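Local coordinates for protein glutathione S-transferase (Burkholderia glumae, PDB 4ISD) that binds glutathione and probably conjugates its thiol to electrophilic substrates, as glutathione transferases generally do, at residues A[8-13]-A[22-27]; A[98-103]-A[161-166]; A[175-180]-A[192-197]. All coordinates share one frame; numbering follows the deposited sequence.

Interaction 1: A[8-13]-A[22-27]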
ATOM      1  N   ILE A   8     -18.532   3.252 -14.520  1.00 54.96           N
ATOM      2  CA  ILE A   8     -17.667   2.681 -13.496  1.00 48.89           C
ATOM      3  C   ILE A   8     -18.150   1.275 -13.133  1.00 56.57           C
ATOM      4  O   ILE A   8     -19.347   1.042 -12.971  1.00 58.22           O
ATOM      5  CB  ILE A   8     -17.596   3.594 -12.237  1.00 59.12           C
ATOM      6  CG1 ILE A   8     -16.965   4.950 -12.586  1.00 60.36           C
ATOM      7  CG2 ILE A   8     -16.819   2.927 -11.112  1.00 40.94           C
ATOM      8  CD1 ILE A   8     -16.938   5.960 -11.435  1.00 56.39           C
ATOM      9  N   THR A   9     -17.216   0.330 -13.044  1.00 59.19           N
ATOM     10  CA  THR A   9     -17.547  -1.030 -12.635  1.00 59.12           C
ATOM     11  C   THR A   9     -16.639  -1.456 -11.495  1.00 55.10           C
ATOM     12  O   THR A   9     -15.469  -1.075 -11.441  1.00 55.09           O
ATOM     13  CB  THR A   9     -17.398  -2.039 -13.791  1.00 62.48           C
ATOM     14  OG1 THR A   9     -18.232  -1.649 -14.891  1.00 70.48           O
ATOM     15  CG2 THR A   9     -17.802  -3.432 -13.334  1.00 58.69           C
ATOM     16  N   LEU A  10     -17.181  -2.236 -10.571  1.00 54.30           N
ATOM     17  CA  LEU A  10     -16.387  -2.730  -9.454  1.00 48.35           C
ATOM     18  C   LEU A  10     -16.469  -4.254  -9.409  1.00 48.93           C
ATOM     19  O   LEU A  10     -17.557  -4.838  -9.474  1.00 53.60           O
ATOM     20  CB  LEU A  10     -16.851  -2.085  -8.141  1.00 41.93           C
ATOM     21  CG  LEU A  10     -16.058  -2.351  -6.862  1.00 46.74           C
ATOM     22  CD1 LEU A  10     -14.769  -1.552  -6.839  1.00 45.81           C
ATOM     23  CD2 LEU A  10     -16.905  -2.042  -5.628  1.00 49.84           C
ATOM     24  N   TYR A  11     -15.301  -4.882  -9.346  1.00 43.42           N
ATOM     25  CA  TYR A  11     -15.168  -6.330  -9.259  1.00 43.63           C
ATOM     26  C   TYR A  11     -14.922  -6.663  -7.799  1.00 41.57           C
ATOM     27  O   TYR A  11     -14.013  -6.112  -7.169  1.00 41.83           O
ATOM     28  CB  TYR A  11     -13.994  -6.834 -10.145  1.00 47.83           C
ATOM     29  CG  TYR A  11     -14.254  -6.655 -11.630  1.00 48.62           C
ATOM     30  CD1 TYR A  11     -14.028  -5.424 -12.253  1.00 50.65           C
ATOM     31  CD2 TYR A  11     -14.758  -7.701 -12.402  1.00 47.46           C
ATOM     32  CE1 TYR A  11     -14.297  -5.235 -13.600  1.00 55.23           C
ATOM     33  CE2 TYR A  11     -15.026  -7.525 -13.753  1.00 56.14           C
ATOM     34  CZ  TYR A  11     -14.792  -6.287 -14.350  1.00 62.45           C
ATOM     35  OH  TYR A  11     -15.058  -6.093 -15.697  1.00 67.58           O
ATOM     36  N   VAL A  12     -15.744  -7.545  -7.254  1.00 43.37           N
ATOM     37  CA  VAL A  12     -15.625  -7.931  -5.849  1.00 48.04           C
ATOM     38  C   VAL A  12     -15.731  -9.447  -5.772  1.00 49.84           C
ATOM     39  O   VAL A  12     -16.099 -10.087  -6.757  1.00 50.55           O
ATOM     40  CB  VAL A  12     -16.726  -7.251  -4.955  1.00 37.92           C
ATOM     41  CG1 VAL A  12     -16.575  -5.728  -4.966  1.00 33.81           C
ATOM     42  CG2 VAL A  12     -18.128  -7.640  -5.409  1.00 38.16           C
ATOM     43  N   GLY A  13     -15.399 -10.022  -4.618  1.00 48.65           N
ATOM     44  CA  GLY A  13     -15.604 -11.443  -4.409  1.00 52.16           C
ATOM     45  C   GLY A  13     -17.097 -11.713  -4.345  1.00 59.50           C
ATOM     46  O   GLY A  13     -17.848 -10.892  -3.814  1.00 52.21           O
ATOM     47  N   MET A  22     -14.834  -4.070   0.235  1.00 45.85           N
ATOM     48  CA  MET A  22     -15.712  -3.161   0.954  1.00 44.40           C
ATOM     49  C   MET A  22     -15.136  -1.749   0.990  1.00 42.26           C
ATOM     50  O   MET A  22     -15.861  -0.751   0.859  1.00 44.19           O
ATOM     51  CB  MET A  22     -15.930  -3.674   2.365  1.00 45.73           C
ATOM     52  CG  MET A  22     -16.761  -2.764   3.221  1.00 50.36           C
ATOM     53  SD  MET A  22     -17.113  -3.553   4.791  1.00 62.20           S
ATOM     54  CE  MET A  22     -17.110  -2.090   5.804  1.00 83.35           C
ATOM     55  N   SER A  23     -13.823  -1.675   1.140  1.00 39.06           N
ATOM     56  CA  SER A  23     -13.128  -0.397   1.179  1.00 37.99           C
ATOM     57  C   SER A  23     -13.325   0.423  -0.095  1.00 40.29           C
ATOM     58  O   SER A  23     -13.604   1.624  -0.029  1.00 41.56           O
ATOM     59  CB  SER A  23     -11.641  -0.627   1.411  1.00 37.23           C
ATOM     60  OG  SER A  23     -10.996   0.615   1.620  1.00 41.74           O
ATOM     61  N   ALA A  24     -13.177  -0.225  -1.251  1.00 36.41           N
ATOM     62  CA  ALA A  24     -13.320   0.475  -2.530  1.00 39.77           C
ATOM     63  C   ALA A  24     -14.772   0.885  -2.743  1.00 43.91           C
ATOM     64  O   ALA A  24     -15.064   1.997  -3.204  1.00 47.71           O
ATOM     65  CB  ALA A  24     -12.819  -0.394  -3.707  1.00 32.98           C
ATOM     66  N   PHE A  25     -15.675  -0.032  -2.422  1.00 39.48           N
ATOM     67  CA  PHE A  25     -17.095   0.237  -2.495  1.00 40.45           C
ATOM     68  C   PHE A  25     -17.408   1.474  -1.653  1.00 44.02           C
ATOM     69  O   PHE A  25     -18.224   2.313  -2.049  1.00 46.38           O
ATOM     70  CB  PHE A  25     -17.887  -0.982  -1.998  1.00 30.91           C
ATOM     71  CG  PHE A  25     -19.387  -0.788  -1.997  1.00 33.03           C
ATOM     72  CD1 PHE A  25     -20.005  -0.006  -1.022  1.00 34.39           C
ATOM     73  CD2 PHE A  25     -20.179  -1.412  -2.951  1.00 40.46           C
ATOM     74  CE1 PHE A  25     -21.398   0.173  -1.009  1.00 47.75           C
ATOM     75  CE2 PHE A  25     -21.561  -1.250  -2.949  1.00 51.53           C
ATOM     76  CZ  PHE A  25     -22.179  -0.451  -1.969  1.00 53.67           C
ATOM     77  N   VAL A  26     -16.771   1.592  -0.490  1.00 44.15           N
ATOM     78  CA  VAL A  26     -17.100   2.709   0.401  1.00 44.50           C
ATOM     79  C   VAL A  26     -16.638   4.031  -0.196  1.00 45.26           C
ATOM     80  O   VAL A  26     -17.319   5.050  -0.061  1.00 45.77           O
ATOM     81  CB  VAL A  26     -16.572   2.509   1.848  1.00 35.63           C
ATOM     82  CG1 VAL A  26     -16.536   3.830   2.604  1.00 29.21           C
ATOM     83  CG2 VAL A  26     -17.429   1.473   2.589  1.00 35.73           C
ATOM     84  N   VAL A  27     -15.504   4.008  -0.896  1.00 48.49           N
ATOM     85  CA  VAL A  27     -14.998   5.227  -1.527  1.00 43.58           C
ATOM     86  C   VAL A  27     -15.987   5.761  -2.561  1.00 43.49           C
ATOM     87  O   VAL A  27     -16.342   6.948  -2.544  1.00 46.75           O
ATOM     88  CB  VAL A  27     -13.613   5.010  -2.155  1.00 40.59           C
ATOM     89  CG1 VAL A  27     -13.146   6.259  -2.875  1.00 39.28           C
ATOM     90  CG2 VAL A  27     -12.622   4.634  -1.085  1.00 41.43           C
TER

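Interaction 2: A[98-103]-A[161-166]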
ATOM      1  N   ARG A  98      -1.528  17.781   4.571  1.00 65.08           N
ATOM      2  CA  ARG A  98      -0.433  17.003   4.004  1.00 64.15           C
ATOM      3  C   ARG A  98       0.136  15.965   4.967  1.00 58.37           C
ATOM      4  O   ARG A  98       0.236  14.785   4.611  1.00 54.41           O
ATOM      5  CB  ARG A  98       0.667  17.932   3.500  1.00 64.98           C
ATOM      6  CG  ARG A  98       1.926  17.240   3.076  1.00 62.88           C
ATOM      7  CD  ARG A  98       3.056  18.251   2.980  1.00 63.29           C
ATOM      8  NE  ARG A  98       2.961  19.094   1.794  1.00 61.59           N
ATOM      9  CZ  ARG A  98       3.717  20.168   1.590  1.00 66.27           C
ATOM     10  NH1 ARG A  98       4.596  20.541   2.512  1.00 68.86           N
ATOM     11  NH2 ARG A  98       3.589  20.882   0.479  1.00 66.20           N
ATOM     12  N   GLU A  99       0.494  16.394   6.177  1.00 60.32           N
ATOM     13  CA  GLU A  99       0.942  15.457   7.208  1.00 58.28           C
ATOM     14  C   GLU A  99      -0.132  14.427   7.551  1.00 51.12           C
ATOM     15  O   GLU A  99       0.163  13.247   7.768  1.00 51.36           O
ATOM     16  CB  GLU A  99       1.368  16.197   8.472  1.00 62.51           C
ATOM     17  CG  GLU A  99       2.680  16.947   8.328  1.00 73.76           C
ATOM     18  CD  GLU A  99       3.179  17.506   9.646  1.00 81.34           C
ATOM     19  OE1 GLU A  99       2.484  17.328  10.672  1.00 80.75           O
ATOM     20  OE2 GLU A  99       4.267  18.123   9.654  1.00 84.84           O
ATOM     21  N   THR A 100      -1.382  14.864   7.591  1.00 48.83           N
ATOM     22  CA  THR A 100      -2.446  13.958   7.987  1.00 45.72           C
ATOM     23  C   THR A 100      -2.727  12.984   6.853  1.00 36.97           C
ATOM     24  O   THR A 100      -3.060  11.826   7.087  1.00 40.90           O
ATOM     25  CB  THR A 100      -3.727  14.713   8.435  1.00 43.57           C
ATOM     26  OG1 THR A 100      -3.388  15.689   9.431  1.00 41.74           O
ATOM     27  CG2 THR A 100      -4.733  13.740   9.028  1.00 31.97           C
ATOM     28  N   ARG A 101      -2.595  13.456   5.620  1.00 39.32           N
ATOM     29  CA  ARG A 101      -2.743  12.576   4.466  1.00 43.56           C
ATOM     30  C   ARG A 101      -1.685  11.467   4.522  1.00 39.20           C
ATOM     31  O   ARG A 101      -1.988  10.290   4.308  1.00 37.07           O
ATOM     32  CB  ARG A 101      -2.606  13.370   3.166  1.00 49.81           C
ATOM     33  CG  ARG A 101      -2.864  12.555   1.910  1.00 49.63           C
ATOM     34  CD  ARG A 101      -2.608  13.391   0.669  1.00 54.75           C
ATOM     35  NE  ARG A 101      -3.282  14.683   0.735  1.00 63.39           N
ATOM     36  CZ  ARG A 101      -2.656  15.855   0.749  1.00 70.94           C
ATOM     37  NH1 ARG A 101      -1.329  15.915   0.698  1.00 68.48           N
ATOM     38  NH2 ARG A 101      -3.363  16.973   0.806  1.00 77.05           N
ATOM     39  N   ALA A 102      -0.451  11.842   4.847  1.00 36.66           N
ATOM     40  CA  ALA A 102       0.625  10.854   4.932  1.00 53.08           C
ATOM     41  C   ALA A 102       0.331   9.797   6.012  1.00 51.87           C
ATOM     42  O   ALA A 102       0.696   8.619   5.862  1.00 47.00           O
ATOM     43  CB  ALA A 102       2.002  11.535   5.147  1.00 38.25           C
ATOM     44  N   LEU A 103      -0.352  10.209   7.082  1.00 48.41           N
ATOM     45  CA  LEU A 103      -0.670   9.277   8.161  1.00 44.88           C
ATOM     46  C   LEU A 103      -1.773   8.282   7.771  1.00 38.70           C
ATOM     47  O   LEU A 103      -1.755   7.108   8.189  1.00 33.96           O
ATOM     48  CB  LEU A 103      -1.041  10.026   9.442  1.00 45.23           C
ATOM     49  CG  LEU A 103       0.119  10.824  10.026  1.00 48.51           C
ATOM     50  CD1 LEU A 103      -0.255  11.460  11.334  1.00 36.89           C
ATOM     51  CD2 LEU A 103       1.341   9.926  10.187  1.00 43.40           C
ATOM     52  N   GLY A 161     -13.245  10.128  13.507  1.00 44.97           N
ATOM     53  CA  GLY A 161     -12.270   9.238  12.894  1.00 37.14           C
ATOM     54  C   GLY A 161     -10.965   9.353  13.666  1.00 41.62           C
ATOM     55  O   GLY A 161     -10.865  10.162  14.595  1.00 54.31           O
ATOM     56  N   VAL A 162      -9.974   8.543  13.306  1.00 31.96           N
ATOM     57  CA  VAL A 162      -8.663   8.610  13.953  1.00 42.84           C
ATOM     58  C   VAL A 162      -8.003   9.979  13.745  1.00 47.25           C
ATOM     59  O   VAL A 162      -7.188  10.424  14.561  1.00 55.32           O
ATOM     60  CB  VAL A 162      -7.681   7.477  13.464  1.00 44.35           C
ATOM     61  CG1 VAL A 162      -8.122   6.101  13.967  1.00 40.54           C
ATOM     62  CG2 VAL A 162      -7.550   7.475  11.955  1.00 38.16           C
ATOM     63  N   PHE A 163      -8.350  10.650  12.655  1.00 38.94           N
ATOM     64  CA  PHE A 163      -7.751  11.950  12.391  1.00 47.44           C
ATOM     65  C   PHE A 163      -8.744  13.102  12.619  1.00 53.46           C
ATOM     66  O   PHE A 163      -8.399  14.273  12.483  1.00 61.33           O
ATOM     67  CB  PHE A 163      -7.135  11.984  10.981  1.00 45.27           C
ATOM     68  CG  PHE A 163      -6.158  10.869  10.726  1.00 45.46           C
ATOM     69  CD1 PHE A 163      -5.000  10.756  11.491  1.00 44.93           C
ATOM     70  CD2 PHE A 163      -6.394   9.929   9.728  1.00 43.59           C
ATOM     71  CE1 PHE A 163      -4.097   9.724  11.273  1.00 40.31           C
ATOM     72  CE2 PHE A 163      -5.487   8.884   9.500  1.00 36.25           C
ATOM     73  CZ  PHE A 163      -4.341   8.788  10.273  1.00 36.37           C
ATOM     74  N   GLY A 164      -9.970  12.760  12.999  1.00 54.77           N
ATOM     75  CA  GLY A 164     -11.023  13.743  13.180  1.00 50.35           C
ATOM     76  C   GLY A 164     -12.109  13.460  12.165  1.00 42.83           C
ATOM     77  O   GLY A 164     -12.895  12.526  12.341  1.00 36.48           O
ATOM     78  N   ASP A 165     -12.137  14.240  11.085  1.00 41.36           N
ATOM     79  CA  ASP A 165     -13.035  13.941   9.973  1.00 40.61           C
ATOM     80  C   ASP A 165     -12.784  12.532   9.443  1.00 44.60           C
ATOM     81  O   ASP A 165     -11.638  12.041   9.433  1.00 48.58           O
ATOM     82  CB  ASP A 165     -12.878  14.966   8.846  1.00 42.58           C
ATOM     83  CG  ASP A 165     -13.507  16.311   9.182  1.00 57.79           C
ATOM     84  OD1 ASP A 165     -14.483  16.351   9.969  1.00 68.83           O
ATOM     85  OD2 ASP A 165     -13.027  17.329   8.654  1.00 61.85           O
ATOM     86  N   TRP A 166     -13.856  11.872   9.025  1.00 44.44           N
ATOM     87  CA  TRP A 166     -13.740  10.539   8.452  1.00 41.67           C
ATOM     88  C   TRP A 166     -12.814  10.547   7.239  1.00 48.31           C
ATOM     89  O   TRP A 166     -12.804  11.500   6.460  1.00 43.14           O
ATOM     90  CB  TRP A 166     -15.112  10.015   8.041  1.00 31.51           C
ATOM     91  CG  TRP A 166     -15.059   8.701   7.321  1.00 33.38           C
ATOM     92  CD1 TRP A 166     -15.121   7.457   7.879  1.00 38.59           C
ATOM     93  CD2 TRP A 166     -14.943   8.496   5.909  1.00 38.37           C
ATOM     94  NE1 TRP A 166     -15.048   6.484   6.900  1.00 37.08           N
ATOM     95  CE2 TRP A 166     -14.937   7.102   5.686  1.00 38.20           C
ATOM     96  CE3 TRP A 166     -14.835   9.359   4.816  1.00 44.94           C
ATOM     97  CZ2 TRP A 166     -14.837   6.557   4.418  1.00 40.47           C
ATOM     98  CZ3 TRP A 166     -14.729   8.812   3.557  1.00 47.09           C
ATOM     99  CH2 TRP A 166     -14.725   7.425   3.369  1.00 47.94           C
TER

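Interaction 3: A[175-180]-A[192-197]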
ATOM      1  N   LEU A 175     -12.606  -2.242  10.159  1.00 42.59           N
ATOM      2  CA  LEU A 175     -12.626  -3.642   9.715  1.00 42.78           C
ATOM      3  C   LEU A 175     -11.534  -4.458  10.390  1.00 37.47           C
ATOM      4  O   LEU A 175     -11.812  -5.524  10.941  1.00 42.53           O
ATOM      5  CB  LEU A 175     -12.511  -3.762   8.195  1.00 42.00           C
ATOM      6  CG  LEU A 175     -13.630  -2.984   7.503  1.00 50.60           C
ATOM      7  CD1 LEU A 175     -13.680  -3.234   5.997  1.00 56.87           C
ATOM      8  CD2 LEU A 175     -14.953  -3.309   8.164  1.00 48.03           C
ATOM      9  N   MET A 176     -10.303  -3.943  10.373  1.00 30.87           N
ATOM     10  CA  MET A 176      -9.164  -4.675  10.945  1.00 30.44           C
ATOM     11  C   MET A 176      -9.332  -4.864  12.439  1.00 39.02           C
ATOM     12  O   MET A 176      -9.045  -5.944  12.957  1.00 39.15           O
ATOM     13  CB  MET A 176      -7.842  -3.961  10.646  1.00 27.61           C
ATOM     14  CG  MET A 176      -6.580  -4.673  11.156  1.00 38.23           C
ATOM     15  SD  MET A 176      -6.128  -6.254  10.362  1.00 55.45           S
ATOM     16  CE  MET A 176      -6.671  -5.997   8.678  1.00 82.37           C
ATOM     17  N   LEU A 177      -9.830  -3.833  13.132  1.00 38.24           N
ATOM     18  CA  LEU A 177     -10.012  -3.922  14.584  1.00 45.58           C
ATOM     19  C   LEU A 177     -10.946  -5.050  15.022  1.00 49.86           C
ATOM     20  O   LEU A 177     -10.961  -5.416  16.188  1.00 47.72           O
ATOM     21  CB  LEU A 177     -10.463  -2.589  15.192  1.00 43.13           C
ATOM     22  CG  LEU A 177      -9.412  -1.473  15.159  1.00 40.32           C
ATOM     23  CD1 LEU A 177     -10.034  -0.142  15.559  1.00 29.58           C
ATOM     24  CD2 LEU A 177      -8.204  -1.814  16.037  1.00 34.91           C
ATOM     25  N   ASN A 178     -11.704  -5.622  14.090  1.00 55.77           N
ATOM     26  CA  ASN A 178     -12.594  -6.726  14.443  1.00 63.92           C
ATOM     27  C   ASN A 178     -11.841  -8.019  14.751  1.00 69.40           C
ATOM     28  O   ASN A 178     -12.441  -9.011  15.169  1.00 72.85           O
ATOM     29  CB  ASN A 178     -13.674  -6.938  13.373  1.00 70.55           C
ATOM     30  CG  ASN A 178     -14.853  -5.973  13.533  1.00 78.20           C
ATOM     31  OD1 ASN A 178     -14.964  -4.963  12.821  1.00 71.95           O
ATOM     32  ND2 ASN A 178     -15.735  -6.280  14.486  1.00 83.51           N
ATOM     33  N   ARG A 179     -10.523  -7.997  14.558  1.00 66.03           N
ATOM     34  CA  ARG A 179      -9.680  -9.155  14.838  1.00 66.94           C
ATOM     35  C   ARG A 179      -9.288  -9.187  16.303  1.00 62.50           C
ATOM     36  O   ARG A 179      -8.704 -10.170  16.781  1.00 60.47           O
ATOM     37  CB  ARG A 179      -8.410  -9.122  13.991  1.00 70.67           C
ATOM     38  CG  ARG A 179      -8.645  -9.137  12.501  1.00 76.83           C
ATOM     39  CD  ARG A 179      -9.165 -10.474  12.022  1.00 88.08           C
ATOM     40  NE  ARG A 179      -9.110 -10.544  10.566  1.00 99.30           N
ATOM     41  CZ  ARG A 179      -9.206 -11.668   9.866  1.00109.39           C
ATOM     42  NH1 ARG A 179      -9.139 -11.636   8.540  1.00109.27           N
ATOM     43  NH2 ARG A 179      -9.363 -12.826  10.495  1.00115.58           N
ATOM     44  N   LEU A 180      -9.592  -8.103  17.010  1.00 57.41           N
ATOM     45  CA  LEU A 180      -9.277  -8.017  18.430  1.00 56.10           C
ATOM     46  C   LEU A 180     -10.089  -9.055  19.200  1.00 52.80           C
ATOM     47  O   LEU A 180      -9.673  -9.536  20.260  1.00 46.88           O
ATOM     48  CB  LEU A 180      -9.544  -6.607  18.957  1.00 56.72           C
ATOM     49  CG  LEU A 180      -8.527  -5.552  18.509  1.00 51.88           C
ATOM     50  CD1 LEU A 180      -8.855  -4.207  19.146  1.00 53.13           C
ATOM     51  CD2 LEU A 180      -7.122  -5.995  18.882  1.00 47.32           C
ATOM     52  N   LEU A 192     -14.314  -0.099  20.843  1.00 45.41           N
ATOM     53  CA  LEU A 192     -15.588  -0.724  20.509  1.00 44.87           C
ATOM     54  C   LEU A 192     -16.529   0.309  19.898  1.00 44.63           C
ATOM     55  O   LEU A 192     -17.207   0.032  18.905  1.00 51.94           O
ATOM     56  CB  LEU A 192     -16.236  -1.325  21.758  1.00 47.11           C
ATOM     57  CG  LEU A 192     -15.488  -2.515  22.362  1.00 48.11           C
ATOM     58  CD1 LEU A 192     -16.256  -3.063  23.562  1.00 47.66           C
ATOM     59  CD2 LEU A 192     -15.208  -3.610  21.307  1.00 34.05           C
ATOM     60  N   ARG A 193     -16.552   1.505  20.487  1.00 32.35           N
ATOM     61  CA  ARG A 193     -17.431   2.572  20.019  1.00 34.67           C
ATOM     62  C   ARG A 193     -17.040   3.033  18.619  1.00 38.91           C
ATOM     63  O   ARG A 193     -17.886   3.143  17.733  1.00 40.31           O
ATOM     64  CB  ARG A 193     -17.422   3.744  21.003  1.00 32.48           C
ATOM     65  CG  ARG A 193     -18.250   3.480  22.270  1.00 37.11           C
ATOM     66  CD  ARG A 193     -18.391   4.725  23.133  1.00 37.48           C
ATOM     67  NE  ARG A 193     -17.211   4.970  23.961  1.00 42.50           N
ATOM     68  CZ  ARG A 193     -17.011   4.415  25.157  1.00 45.89           C
ATOM     69  NH1 ARG A 193     -17.905   3.570  25.655  1.00 46.40           N
ATOM     70  NH2 ARG A 193     -15.924   4.702  25.860  1.00 43.12           N
ATOM     71  N   TYR A 194     -15.750   3.281  18.435  1.00 36.74           N
ATOM     72  CA  TYR A 194     -15.177   3.605  17.141  1.00 35.58           C
ATOM     73  C   TYR A 194     -15.615   2.603  16.067  1.00 35.74           C
ATOM     74  O   TYR A 194     -16.171   2.990  15.026  1.00 36.73           O
ATOM     75  CB  TYR A 194     -13.657   3.639  17.258  1.00 35.79           C
ATOM     76  CG  TYR A 194     -12.938   3.813  15.950  1.00 40.56           C
ATOM     77  CD1 TYR A 194     -12.687   5.078  15.439  1.00 42.05           C
ATOM     78  CD2 TYR A 194     -12.481   2.713  15.236  1.00 38.61           C
ATOM     79  CE1 TYR A 194     -12.022   5.245  14.243  1.00 40.80           C
ATOM     80  CE2 TYR A 194     -11.810   2.864  14.038  1.00 41.89           C
ATOM     81  CZ  TYR A 194     -11.584   4.134  13.546  1.00 44.96           C
ATOM     82  OH  TYR A 194     -10.916   4.295  12.354  1.00 47.68           O
ATOM     83  N   VAL A 195     -15.386   1.319  16.322  1.00 30.46           N
ATOM     84  CA  VAL A 195     -15.792   0.290  15.375  1.00 33.63           C
ATOM     85  C   VAL A 195     -17.292   0.396  15.062  1.00 42.21           C
ATOM     86  O   VAL A 195     -17.714   0.292  13.905  1.00 44.80           O
ATOM     87  CB  VAL A 195     -15.482  -1.100  15.927  1.00 30.99           C
ATOM     88  CG1 VAL A 195     -16.011  -2.173  14.986  1.00 29.34           C
ATOM     89  CG2 VAL A 195     -13.979  -1.256  16.165  1.00 24.83           C
ATOM     90  N   GLU A 196     -18.093   0.628  16.098  1.00 50.87           N
ATOM     91  CA  GLU A 196     -19.542   0.690  15.947  1.00 46.19           C
ATOM     92  C   GLU A 196     -19.924   1.900  15.097  1.00 37.73           C
ATOM     93  O   GLU A 196     -20.707   1.786  14.143  1.00 35.99           O
ATOM     94  CB  GLU A 196     -20.215   0.760  17.317  1.00 53.58           C
ATOM     95  CG  GLU A 196     -21.736   0.554  17.277  1.00 66.09           C
ATOM     96  CD  GLU A 196     -22.400   0.707  18.633  1.00 81.52           C
ATOM     97  OE1 GLU A 196     -21.696   0.663  19.667  1.00 85.58           O
ATOM     98  OE2 GLU A 196     -23.637   0.866  18.665  1.00 90.12           O
ATOM     99  N   ARG A 197     -19.360   3.046  15.461  1.00 34.52           N
ATOM    100  CA  ARG A 197     -19.483   4.315  14.748  1.00 36.64           C
ATOM    101  C   ARG A 197     -19.228   4.113  13.247  1.00 45.41           C
ATOM    102  O   ARG A 197     -20.062   4.471  12.396  1.00 42.93           O
ATOM    103  CB  ARG A 197     -18.383   5.214  15.305  1.00 31.34           C
ATOM    104  CG  ARG A 197     -18.670   6.673  15.448  1.00 27.20           C
ATOM    105  CD  ARG A 197     -17.381   7.361  15.962  1.00 29.92           C
ATOM    106  NE  ARG A 197     -16.961   6.859  17.272  1.00 37.55           N
ATOM    107  CZ  ARG A 197     -15.760   7.059  17.817  1.00 45.99           C
ATOM    108  NH1 ARG A 197     -14.824   7.729  17.156  1.00 39.62           N
ATOM    109  NH2 ARG A 197     -15.485   6.565  19.027  1.00 52.53           N
TER

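Interaction 1: A[8-13]-A[22-27]
Leu10 lays its two methyl groups over the near side of helix 19-31, one on Ala24 and one at the base of Phe25. The contact packs the first strand of the thioredoxin-like N-terminal domain against the helix of its beta-alpha-beta unit, strand 8-13, helix 19-31, strand 36-40. Leu10 CG is anti to the backbone N (chi1 -174°), which sends the isobutyl fork out from the sheet so that its branches divide between two successive residues of the helix. CD1 meets the methyl of Ala24 directly, 3.9 Å from its CB. CD2 lies against the backbone of Phe25 and, as seen from the ring, stands at the edge near its plane; the two side chains cross at about a right angle. The aromatic ring itself extends past the leucine and makes edge-to-face contacts with Phe35, just before strand 36-40, and with Trp207 of helix 202-212. Backbone hydrogen bonds join Leu10 to Glu36 and Arg38 of the parallel neighbouring strand 36-40. All three touching residues are buried and apolar, and the side chain of Ala24 is about 8 Å from bound glutathione, so this core packing lies close to the ligand site. On the Phe25 side, Leu10 CD2 is 3.9 Å from both CA and CB of Phe25.

Interaction 2: A[98-103]-A[161-166]
Phe163, carried by the loop between helices 139-154 and 168-177, fits against Thr100 and Leu103 on the first turns of helix 98-113. Its loop begins with Gly161, whose N donates to Gly164 O at 2.7 Å; the return bond from Gly164 N to Gly161 O is weak, and together they close a tight turn that presents the phenylalanine. Val162 follows, with its N bonded to Asp170 OD1, a carboxylate of the next helix reaching back to the loop backbone. Its CG2 stands 3.4 Å above one face of the Phe163 ring, offset toward the rim. Phe163 has CG anti to its own carbonyl carbon (chi1 -54°), and the ring runs along the helix surface over one turn. Near its root, CB and CG meet Thr100 CG2, the former at 3.6 Å, while at its far end CE1 and CZ meet Leu103 CB, CE1 again at 3.6 Å. Both partners approach obliquely. Thr100 turns its methyl to the ring and gives OG1 to Asp97 OD2, just ahead of the helix. Gly164 ends the turn with a positive phi (116°). Asp165 leads on to Trp166, which packs on helix 19-31 and makes a cation-pi contact with Arg201. The same helical turns face the dimer interface: Leu103 also packs on Phe69 of the second subunit, and Arg101 forms a salt bridge with its Glu83. Between loop and helix the touch is van der Waals and partly exposed, with CZ also against Leu103 C; shape complementarity probably seats the ring, while hydrogen bonds within the loop and to Asp170 and Arg159 probably hold the backbone that carries it.

Interaction 3: A[175-180]-A[192-197]
The ring of Tyr194 is met obliquely by a methyl group of Leu177, whose CD1 is 3.8 Å from both CD2 and CE2. A second flat group, the guanidinium of Arg197, has Tyr194 CA over one face, 3.4 Å above the plane and offset toward the rim, and its NH1 is bonded to Tyr160 O. The third, the amide of Asn178, has OD1 3.7 Å from Val195 CG1, with ND2 a little farther off. In the all-helical C-terminal domain of the glutathione transferase fold, Tyr194 and Arg197 lie on helix 189-199, Leu177 on helix 168-177, and Asn178 in the 3-10 segment 178-180 that follows. Tyr194 CG is anti to the backbone N (chi1 174°), and this carries the ring past Leu177, the two side chains crossing at about a right angle, until OH bonds to Asp170 OD1 near the start of helix 168-177. The phenol thus spans the gap between the helices, apolar along its side and polar at its end. Leu177 also packs on Leu147 and Ala151 of helix 139-154, so it is a shared core residue of three helices. Beyond the 3-10 segment, the disulfide Cys144-Cys183 ties the connection that follows to helix 139-154. Asn178 lies at the solvent-exposed border of the contact. Its OD1 accepts a hydrogen bond from Trp199 NE1 at the end of helix 189-199, which probably fixes the rotation of the amide; its touch on Val195 is van der Waals packing. Val195 sits at the middle of the pair, its two methyls parted between successive residues: CG1 goes to Asn178, and CG2 lies 3.9 Å from Leu177 CB.

Along the chain the three contacts come in series: interaction 1 closes in the thioredoxin-like domain before interactions 2 and 3 open in the helical C-terminal domain. Their centres lie about 22 Å (1 and 2), 21 Å (1 and 3) and 18 Å (2 and 3) apart, yet neighbouring side chains join them directly. Helix 19-31 meets both others, through Val26 CG1 on Trp166 CZ2 (3.7 Å) and through Met22 packing on Leu175. Interactions 2 and 3 meet where Val162 touches Tyr194, and Asp170 of helix 168-177 accepts hydrogen bonds from both residues. Side-chain packing thus connects the glutathione-binding domain with the helical domain across their interface.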